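Local coordinates for ZmpA Glycopeptidase (Clostridium perfringens, PDB 6XSX), which is a glycopeptidase whose M60 peptidase module, the part present in this chain, probably acts as a metalloprotease on glycosylated protein substrates, at residues 313-316 with 317-321; 363-366 with 367-371; 435-438 with 439-443. All blocks are in the same frame, centred on the assembly; numbering follows the deposited sequence.

Overall arrangement
All three contacts are local, each formed around one short helix or the start of a longer one. Contacts 1 and 3 touch, with centres 13 Å apart: Asp-436 OD2 of contact 3 lies 2.5 Å from Ser-314 OG and 2.7 Å from Thr-317 OG1, both probable hydrogen bonds, so one carboxylate oxygen probably ties segment 435-438 to the N-cap and first turn of helix 315-318. Contact 2 stands apart, its centre 22 Å from that of contact 1 and 20 Å from that of contact 3, without touching either. Contact 1 also lies near a probable HExxH zinc motif (His-281, Glu-282, His-285) on helix 277-286, with no metal bound to it here; the side chain of Asn-315 approaches these residues without touching them.

Contact 1. Residues 313-316 with 317-321; sequences PSNI and TRQNL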
loop_
_atom_site.group_PDB
_atom_site.type_symbol
_atom_site.label_atom_id
_atom_site.label_comp_id
_atom_site.label_asym_id
_atom_site.label_seq_id
_atom_site.Cartn_x
_atom_site.Cartn_y
_atom_site.Cartn_z
ATOM N N PRO A 313 -15.875 2.278 0.561
ATOM C CA PRO A 313 -16.151 1.142 -0.321
ATOM C C PRO A 313 -14.909 0.798 -1.141
ATOM O O PRO A 313 -14.344 1.662 -1.807
ATOM C CB PRO A 313 -17.305 1.657 -1.196
ATOM C CG PRO A 313 -18.015 2.667 -0.292
ATOM C CD PRO A 313 -16.886 3.351 0.456
ATOM N N SER A 314 -14.490 -0.477 -1.077
ATOM C CA SER A 314 -13.265 -0.907 -1.727
ATOM C C SER A 314 -13.353 -0.707 -3.239
ATOM O O SER A 314 -14.436 -0.557 -3.803
ATOM C CB SER A 314 -12.902 -2.331 -1.375
ATOM O OG SER A 314 -13.428 -3.248 -2.324
ATOM N N ASN A 315 -12.183 -0.701 -3.884
ATOM C CA ASN A 315 -12.102 -0.562 -5.328
ATOM C C ASN A 315 -12.959 -1.641 -5.991
ATOM O O ASN A 315 -13.516 -1.436 -7.066
ATOM C CB ASN A 315 -10.655 -0.662 -5.811
ATOM C CG ASN A 315 -10.396 0.078 -7.106
ATOM O OD1 ASN A 315 -11.255 0.814 -7.595
ATOM N ND2 ASN A 315 -9.198 -0.088 -7.647
ATOM N N ILE A 316 -13.078 -2.792 -5.326
ATOM C CA ILE A 316 -13.865 -3.869 -5.900
ATOM C C ILE A 316 -15.331 -3.432 -5.996
ATOM O O ILE A 316 -16.006 -3.747 -6.980
ATOM C CB ILE A 316 -13.628 -5.213 -5.182
ATOM C CG1 ILE A 316 -12.145 -5.606 -5.251
ATOM C CG2 ILE A 316 -14.516 -6.288 -5.781
ATOM C CD1 ILE A 316 -11.781 -6.871 -4.499
ATOM N N THR A 317 -15.811 -2.665 -5.007
ATOM C CA THR A 317 -17.137 -2.065 -5.118
ATOM C C THR A 317 -17.108 -0.943 -6.155
ATOM O O THR A 317 -17.998 -0.848 -6.998
ATOM C CB THR A 317 -17.664 -1.578 -3.763
ATOM O OG1 THR A 317 -17.887 -2.739 -2.961
ATOM C CG2 THR A 317 -18.947 -0.776 -3.869
ATOM N N ARG A 318 -16.070 -0.104 -6.093
ATOM C CA ARG A 318 -15.979 1.068 -6.949
ATOM C C ARG A 318 -16.050 0.648 -8.419
ATOM O O ARG A 318 -16.726 1.303 -9.201
ATOM C CB ARG A 318 -14.769 1.924 -6.552
ATOM C CG ARG A 318 -14.737 3.315 -7.170
ATOM C CD ARG A 318 -13.708 4.243 -6.537
ATOM N NE ARG A 318 -12.330 3.749 -6.514
ATOM C CZ ARG A 318 -11.729 3.234 -5.442
ATOM N NH1 ARG A 318 -10.471 2.826 -5.514
ATOM N NH2 ARG A 318 -12.382 3.133 -4.296
ATOM N N GLN A 319 -15.401 -0.468 -8.785
ATOM C CA GLN A 319 -15.427 -0.955 -10.158
ATOM C C GLN A 319 -16.623 -1.880 -10.412
ATOM O O GLN A 319 -16.661 -2.548 -11.440
ATOM C CB GLN A 319 -14.136 -1.699 -10.518
ATOM C CG GLN A 319 -12.848 -0.945 -10.207
ATOM C CD GLN A 319 -12.753 0.386 -10.909
ATOM O OE1 GLN A 319 -12.659 1.436 -10.274
ATOM N NE2 GLN A 319 -12.795 0.354 -12.230
ATOM N N ASN A 320 -17.584 -1.942 -9.479
ATOM C CA ASN A 320 -18.823 -2.688 -9.675
ATOM C C ASN A 320 -18.558 -4.166 -9.976
ATOM O O ASN A 320 -19.353 -4.802 -10.667
ATOM C CB ASN A 320 -19.656 -2.130 -10.841
ATOM C CG ASN A 320 -20.020 -0.661 -10.744
ATOM O OD1 ASN A 320 -20.278 -0.141 -9.662
ATOM N ND2 ASN A 320 -20.081 0.018 -11.882
ATOM N N LEU A 321 -17.449 -4.716 -9.464
ATOM C CA LEU A 321 -17.007 -6.043 -9.868
ATOM C C LEU A 321 -17.713 -7.143 -9.076
ATOM O O LEU A 321 -17.819 -8.271 -9.551
ATOM C CB LEU A 321 -15.487 -6.155 -9.716
ATOM C CG LEU A 321 -14.662 -5.315 -10.694
ATOM C CD1 LEU A 321 -13.174 -5.566 -10.492
ATOM C CD2 LEU A 321 -15.058 -5.607 -12.140
#
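Pro-313 CB packs against Thr-317 CG2 at 4.0 Å, an apolar contact in which the threonine torsion (chi1 -67°) places CG2, anti to the backbone N, against the proline carbon and leaves OG1 beside the backbone N. Ser-314 is the N-cap of helix 315-318. Ser-314 OG accepts a weak capping bond from Ile-316 N (3.1 Å), and Ser-314 O receives Arg-318 N at 2.8 Å, in the carbonyl plane, as well as a weak bond from Thr-317 N. Both hydroxyls, Ser-314 OG and Thr-317 OG1, turn to the carboxylate of Asp-436. Asn-315 O takes Gln-319 N at 2.7 Å, while the Asn-315 amide lies over one face of the Arg-318 guanidinium, displaced toward NH1, the two planes only 17° apart. The arginine chain, bent at chi3, curls back to reach this place. Ile-316 O is met almost head-on by Leu-321 N at 3.0 Å, and Ile-316 CG2 rests 4.1 Å from Leu-321 CB. With Asn-320 N bonded to Thr-317 O (2.7 Å) and Asn-320 at positive phi, this is a Schellman motif. The single-turn helix is therefore fastened at both ends. Glu-307 OE1 accepts from Asn-315 N while its OE2 forms a salt bridge with Arg-318 NH2, and acidic groups at this N-terminal end would probably suit its N-H groups.

Contact 2. Residues 363-366 with 367-371; sequences KTFW and PRFEQ. With EDO (1,2-ethanediol), chain G.
Phe-365 and Phe-369 both carry CG anti to the backbone N (chi1 -174° for Phe-369), and one turn apart this sets them side by side, pointing the same way. The rings meet obliquely, planes at 47°, with Phe-365 CZ 3.5 Å from Phe-369 CD1; Phe-369 CB sits over the Phe-365 face as a CH-pi contact. Trp-366 shares the anti torsion and brings its six-membered ring obliquely across to the CD2 side of Phe-369, while Phe-365 meets the CD1 side. Here the indole and Phe-369 planes are near parallel (23°) but slid apart, so overlap is slight, and the approach is through Trp-366 CZ3 to Phe-369 CD2 at 3.3 Å. Glu-370, folded at chi2, lays CG over the indole five-membered ring, 3.8 Å from its centroid. Two main-chain bonds fix this spacing: Phe-369 N to Phe-365 O and Glu-370 N to Trp-366 O, each 2.8 Å. Proline lacks an N-H, but Pro-367 in the first turn costs the helix little. On the exposed side a 1,2-ethanediol, probably from the crystallisation liquor, uses O1 to donate to Thr-364 OG1 (2.7 Å) and to accept from Arg-368 NH1 (2.8 Å); Asp-362 binds it too. Phe-365, Trp-366 and Phe-369 thus make an aromatic cluster at the start of helix 365-375, where Phe-365 and Phe-369 pack on helices 347-361 and 383-398 within the helical part of the peptidase module.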
loop_
_atom_site.group_PDB
_atom_site.type_symbol
_atom_site.label_atom_id
_atom_site.label_comp_id
_atom_site.label_asym_id
_atom_site.label_seq_id
_atom_site.Cartn_x
_atom_site.Cartn_y
_atom_site.Cartn_z
ATOM N N LYS A 363 -9.884 -10.944 9.506
ATOM C CA LYS A 363 -8.883 -9.905 9.351
ATOM C C LYS A 363 -7.477 -10.386 9.724
ATOM O O LYS A 363 -6.510 -9.694 9.413
ATOM C CB LYS A 363 -9.288 -8.688 10.184
ATOM C CG LYS A 363 -9.237 -8.901 11.689
ATOM C CD LYS A 363 -9.812 -7.721 12.436
ATOM C CE LYS A 363 -9.278 -7.626 13.845
ATOM N NZ LYS A 363 -9.666 -6.344 14.478
ATOM N N THR A 364 -7.352 -11.559 10.363
ATOM C CA THR A 364 -6.037 -12.113 10.684
ATOM C C THR A 364 -5.435 -12.876 9.501
ATOM O O THR A 364 -4.310 -13.363 9.594
ATOM C CB THR A 364 -6.039 -13.032 11.918
ATOM O OG1 THR A 364 -6.749 -14.241 11.636
ATOM C CG2 THR A 364 -6.569 -12.369 13.176
ATOM N N PHE A 365 -6.178 -12.998 8.397
ATOM C CA PHE A 365 -5.739 -13.842 7.292
ATOM C C PHE A 365 -4.457 -13.297 6.654
ATOM O O PHE A 365 -3.467 -14.019 6.538
ATOM C CB PHE A 365 -6.842 -14.029 6.244
ATOM C CG PHE A 365 -6.372 -14.609 4.928
ATOM C CD1 PHE A 365 -5.815 -15.879 4.864
ATOM C CD2 PHE A 365 -6.480 -13.885 3.750
ATOM C CE1 PHE A 365 -5.381 -16.406 3.654
ATOM C CE2 PHE A 365 -6.041 -14.411 2.542
ATOM C CZ PHE A 365 -5.487 -15.670 2.497
ATOM N N TRP A 366 -4.489 -12.038 6.203
ATOM C CA TRP A 366 -3.442 -11.548 5.315
ATOM C C TRP A 366 -2.058 -11.586 5.980
ATOM O O TRP A 366 -1.119 -12.133 5.405
ATOM C CB TRP A 366 -3.778 -10.178 4.709
ATOM C CG TRP A 366 -2.864 -9.849 3.568
ATOM C CD1 TRP A 366 -1.943 -8.842 3.500
ATOM C CD2 TRP A 366 -2.740 -10.592 2.338
ATOM N NE1 TRP A 366 -1.274 -8.892 2.305
ATOM C CE2 TRP A 366 -1.729 -9.964 1.579
ATOM C CE3 TRP A 366 -3.391 -11.714 1.805
ATOM C CZ2 TRP A 366 -1.367 -10.422 0.309
ATOM C CZ3 TRP A 366 -3.019 -12.175 0.557
ATOM C CH2 TRP A 366 -2.019 -11.535 -0.179
ATOM N N PRO A 367 -1.864 -11.027 7.200
ATOM C CA PRO A 367 -0.552 -11.059 7.852
ATOM C C PRO A 367 0.029 -12.478 7.909
ATOM O O PRO A 367 1.205 -12.688 7.593
ATOM C CB PRO A 367 -0.799 -10.451 9.243
ATOM C CG PRO A 367 -2.314 -10.411 9.398
ATOM C CD PRO A 367 -2.870 -10.308 7.997
ATOM N N ARG A 368 -0.830 -13.455 8.233
ATOM C CA ARG A 368 -0.415 -14.845 8.352
ATOM C C ARG A 368 -0.082 -15.419 6.974
ATOM O O ARG A 368 0.893 -16.150 6.837
ATOM C CB ARG A 368 -1.464 -15.664 9.109
ATOM C CG ARG A 368 -1.718 -15.183 10.537
ATOM C CD ARG A 368 -2.776 -16.021 11.245
ATOM N NE ARG A 368 -2.307 -17.406 11.276
ATOM C CZ ARG A 368 -3.061 -18.504 11.349
ATOM N NH1 ARG A 368 -4.381 -18.423 11.399
ATOM N NH2 ARG A 368 -2.482 -19.689 11.356
ATOM N N PHE A 369 -0.895 -15.078 5.960
ATOM C CA PHE A 369 -0.625 -15.511 4.594
ATOM C C PHE A 369 0.732 -14.970 4.124
ATOM O O PHE A 369 1.569 -15.738 3.634
ATOM C CB PHE A 369 -1.794 -15.132 3.681
ATOM C CG PHE A 369 -1.743 -15.632 2.257
ATOM C CD1 PHE A 369 -2.256 -16.873 1.917
ATOM C CD2 PHE A 369 -1.240 -14.832 1.240
ATOM C CE1 PHE A 369 -2.246 -17.317 0.604
ATOM C CE2 PHE A 369 -1.225 -15.276 -0.075
ATOM C CZ PHE A 369 -1.732 -16.516 -0.388
ATOM N N GLU A 370 0.953 -13.657 4.305
ATOM C CA GLU A 370 2.222 -13.023 3.960
ATOM C C GLU A 370 3.386 -13.704 4.685
ATOM O O GLU A 370 4.444 -13.910 4.085
ATOM C CB GLU A 370 2.227 -11.516 4.251
ATOM C CG GLU A 370 1.504 -10.668 3.215
ATOM C CD GLU A 370 1.779 -10.987 1.752
ATOM O OE1 GLU A 370 2.298 -10.110 1.045
ATOM O OE2 GLU A 370 1.436 -12.105 1.309
ATOM N N GLN A 371 3.186 -14.027 5.973
ATOM C CA GLN A 371 4.201 -14.688 6.786
ATOM C C GLN A 371 4.593 -16.037 6.177
ATOM O O GLN A 371 5.778 -16.366 6.132
ATOM C CB GLN A 371 3.756 -14.837 8.242
ATOM C CG GLN A 371 3.917 -13.573 9.072
ATOM C CD GLN A 371 3.211 -13.704 10.398
ATOM O OE1 GLN A 371 2.397 -14.607 10.592
ATOM N NE2 GLN A 371 3.506 -12.797 11.319
HETATM C C1 EDO G . -7.053 -16.760 9.448
HETATM O O1 EDO G . -5.925 -16.449 10.249
HETATM C C2 EDO G . -7.788 -17.953 9.942
HETATM O O2 EDO G . -7.843 -18.000 11.352
#

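Contact 3. Residues 435-438 with 439-443; sequences NDKM and YLNKG. With EDO (1,2-ethanediol), chain E.
Asp-436 O accepts two main-chain hydrogen bonds across this turn, each 3.0 Å: Leu-440 N comes in the carbonyl plane, whereas Tyr-439 N stands above it, 50° out. Lys-437 O takes a further bond from Asn-441 N at 2.9 Å. Asp-436 O also lies over one face of the Tyr-439 ring, near its rim. That position follows from the tyrosine torsion (chi1 71°), which puts CG between the backbone N and the carbonyl carbon and folds the ring back along the aspartate side chain. Helix 437-440 is introduced by a capping box of Asn-435 and Met-438: Asn-435 OD1 accepts from Lys-437 N at 3.0 Å, and Asn-435 N gives a weak, long bond to Met-438 SD (3.7 Å). The turn lies between the helical part, where Asp-436, Met-438 and Tyr-439 touch Leu-360, and the C-terminal antiparallel sheet, where Lys-437, Met-438 and Asn-441 touch Ile-479. Among polar side chains, Trp-322 NE1 joins the two hydroxyls on Asp-436 OD2 and Trp-356 NE1 binds OD1, donors that would probably stabilise the negative charge. Tyr-439 OH bonds to Val-312 O, and Asn-441 ND2 reaches Asn-518 and Val-478. Leu-440 CD1 makes a van der Waals touch on Asp-436 CB (3.8 Å). A water links the segments, donating to Met-438 O and accepting from Gly-443 N (2.9 Å). Separately, Lys-437 NZ donates to a 1,2-ethanediol, probably from the crystallisation liquor.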
loop_
_atom_site.group_PDB
_atom_site.type_symbol
_atom_site.label_atom_id
_atom_site.label_comp_id
_atom_site.label_asym_id
_atom_site.label_seq_id
_atom_site.Cartn_x
_atom_site.Cartn_y
_atom_site.Cartn_z
ATOM N N ASN A 435 -18.427 -9.959 0.667
ATOM C CA ASN A 435 -18.362 -8.712 -0.085
ATOM C C ASN A 435 -18.269 -7.539 0.891
ATOM O O ASN A 435 -18.429 -7.715 2.097
ATOM C CB ASN A 435 -19.508 -8.597 -1.098
ATOM C CG ASN A 435 -20.856 -8.392 -0.445
ATOM O OD1 ASN A 435 -21.169 -7.285 -0.021
ATOM N ND2 ASN A 435 -21.657 -9.446 -0.348
ATOM N N ASP A 436 -18.007 -6.343 0.349
ATOM C CA ASP A 436 -17.723 -5.140 1.110
ATOM C C ASP A 436 -18.846 -4.761 2.075
ATOM O O ASP A 436 -18.574 -4.056 3.047
ATOM C CB ASP A 436 -17.313 -3.969 0.204
ATOM C CG ASP A 436 -15.997 -4.195 -0.524
ATOM O OD1 ASP A 436 -15.221 -5.049 -0.088
ATOM O OD2 ASP A 436 -15.772 -3.535 -1.537
ATOM N N LYS A 437 -20.087 -5.215 1.836
ATOM C CA LYS A 437 -21.171 -4.888 2.760
ATOM C C LYS A 437 -20.844 -5.351 4.182
ATOM O O LYS A 437 -21.320 -4.760 5.150
ATOM C CB LYS A 437 -22.526 -5.427 2.290
ATOM C CG LYS A 437 -23.045 -4.788 1.011
ATOM C CD LYS A 437 -24.553 -4.854 0.874
ATOM C CE LYS A 437 -25.278 -4.110 1.974
ATOM N NZ LYS A 437 -26.745 -4.276 1.851
ATOM N N MET A 438 -19.989 -6.373 4.294
ATOM C CA MET A 438 -19.625 -6.960 5.580
ATOM C C MET A 438 -18.999 -5.912 6.508
ATOM O O MET A 438 -19.158 -6.021 7.718
ATOM C CB MET A 438 -18.668 -8.147 5.414
ATOM C CG MET A 438 -19.339 -9.402 4.846
ATOM S SD MET A 438 -18.108 -10.621 4.293
ATOM C CE MET A 438 -17.374 -11.059 5.871
ATOM N N TYR A 439 -18.306 -4.899 5.954
ATOM C CA TYR A 439 -17.841 -3.785 6.772
ATOM C C TYR A 439 -18.698 -2.531 6.581
ATOM O O TYR A 439 -18.882 -1.772 7.535
ATOM C CB TYR A 439 -16.335 -3.527 6.638
ATOM C CG TYR A 439 -15.876 -2.944 5.323
ATOM C CD1 TYR A 439 -15.417 -3.768 4.307
ATOM C CD2 TYR A 439 -15.887 -1.578 5.091
ATOM C CE1 TYR A 439 -14.981 -3.255 3.095
ATOM C CE2 TYR A 439 -15.454 -1.043 3.884
ATOM C CZ TYR A 439 -14.996 -1.887 2.882
ATOM O OH TYR A 439 -14.546 -1.388 1.689
ATOM N N LEU A 440 -19.202 -2.306 5.357
ATOM C CA LEU A 440 -19.947 -1.090 5.046
ATOM C C LEU A 440 -21.252 -0.991 5.844
ATOM O O LEU A 440 -21.696 0.116 6.157
ATOM C CB LEU A 440 -20.215 -1.018 3.538
ATOM C CG LEU A 440 -18.997 -0.692 2.670
ATOM C CD1 LEU A 440 -19.315 -0.914 1.200
ATOM C CD2 LEU A 440 -18.505 0.733 2.909
ATOM N N ASN A 441 -21.863 -2.138 6.174
ATOM C CA ASN A 441 -23.132 -2.169 6.894
ATOM C C ASN A 441 -22.978 -1.589 8.299
ATOM O O ASN A 441 -23.949 -1.065 8.845
ATOM C CB ASN A 441 -23.668 -3.588 7.092
ATOM C CG ASN A 441 -24.490 -4.108 5.932
ATOM O OD1 ASN A 441 -25.135 -3.343 5.229
ATOM N ND2 ASN A 441 -24.489 -5.411 5.729
ATOM N N LYS A 442 -21.775 -1.715 8.882
ATOM C CA LYS A 442 -21.559 -1.463 10.303
ATOM C C LYS A 442 -22.675 -2.115 11.116
ATOM O O LYS A 442 -23.330 -1.446 11.911
ATOM C CB LYS A 442 -21.618 0.035 10.620
ATOM C CG LYS A 442 -20.616 0.927 9.905
ATOM C CD LYS A 442 -20.750 2.347 10.398
ATOM C CE LYS A 442 -20.507 3.375 9.318
ATOM N NZ LYS A 442 -19.179 4.016 9.474
ATOM N N GLY A 443 -22.911 -3.411 10.885
ATOM C CA GLY A 443 -24.004 -4.117 11.529
ATOM C C GLY A 443 -23.493 -5.348 12.264
ATOM O O GLY A 443 -22.316 -5.422 12.619
HETATM C C1 EDO E . -28.799 -7.072 0.024
HETATM O O1 EDO E . -27.631 -6.616 0.686
HETATM C C2 EDO E . -29.786 -6.008 -0.286
HETATM O O2 EDO E . -29.596 -4.844 0.472
HETATM O O HOH W 1 -20.804 -4.632 9.398
#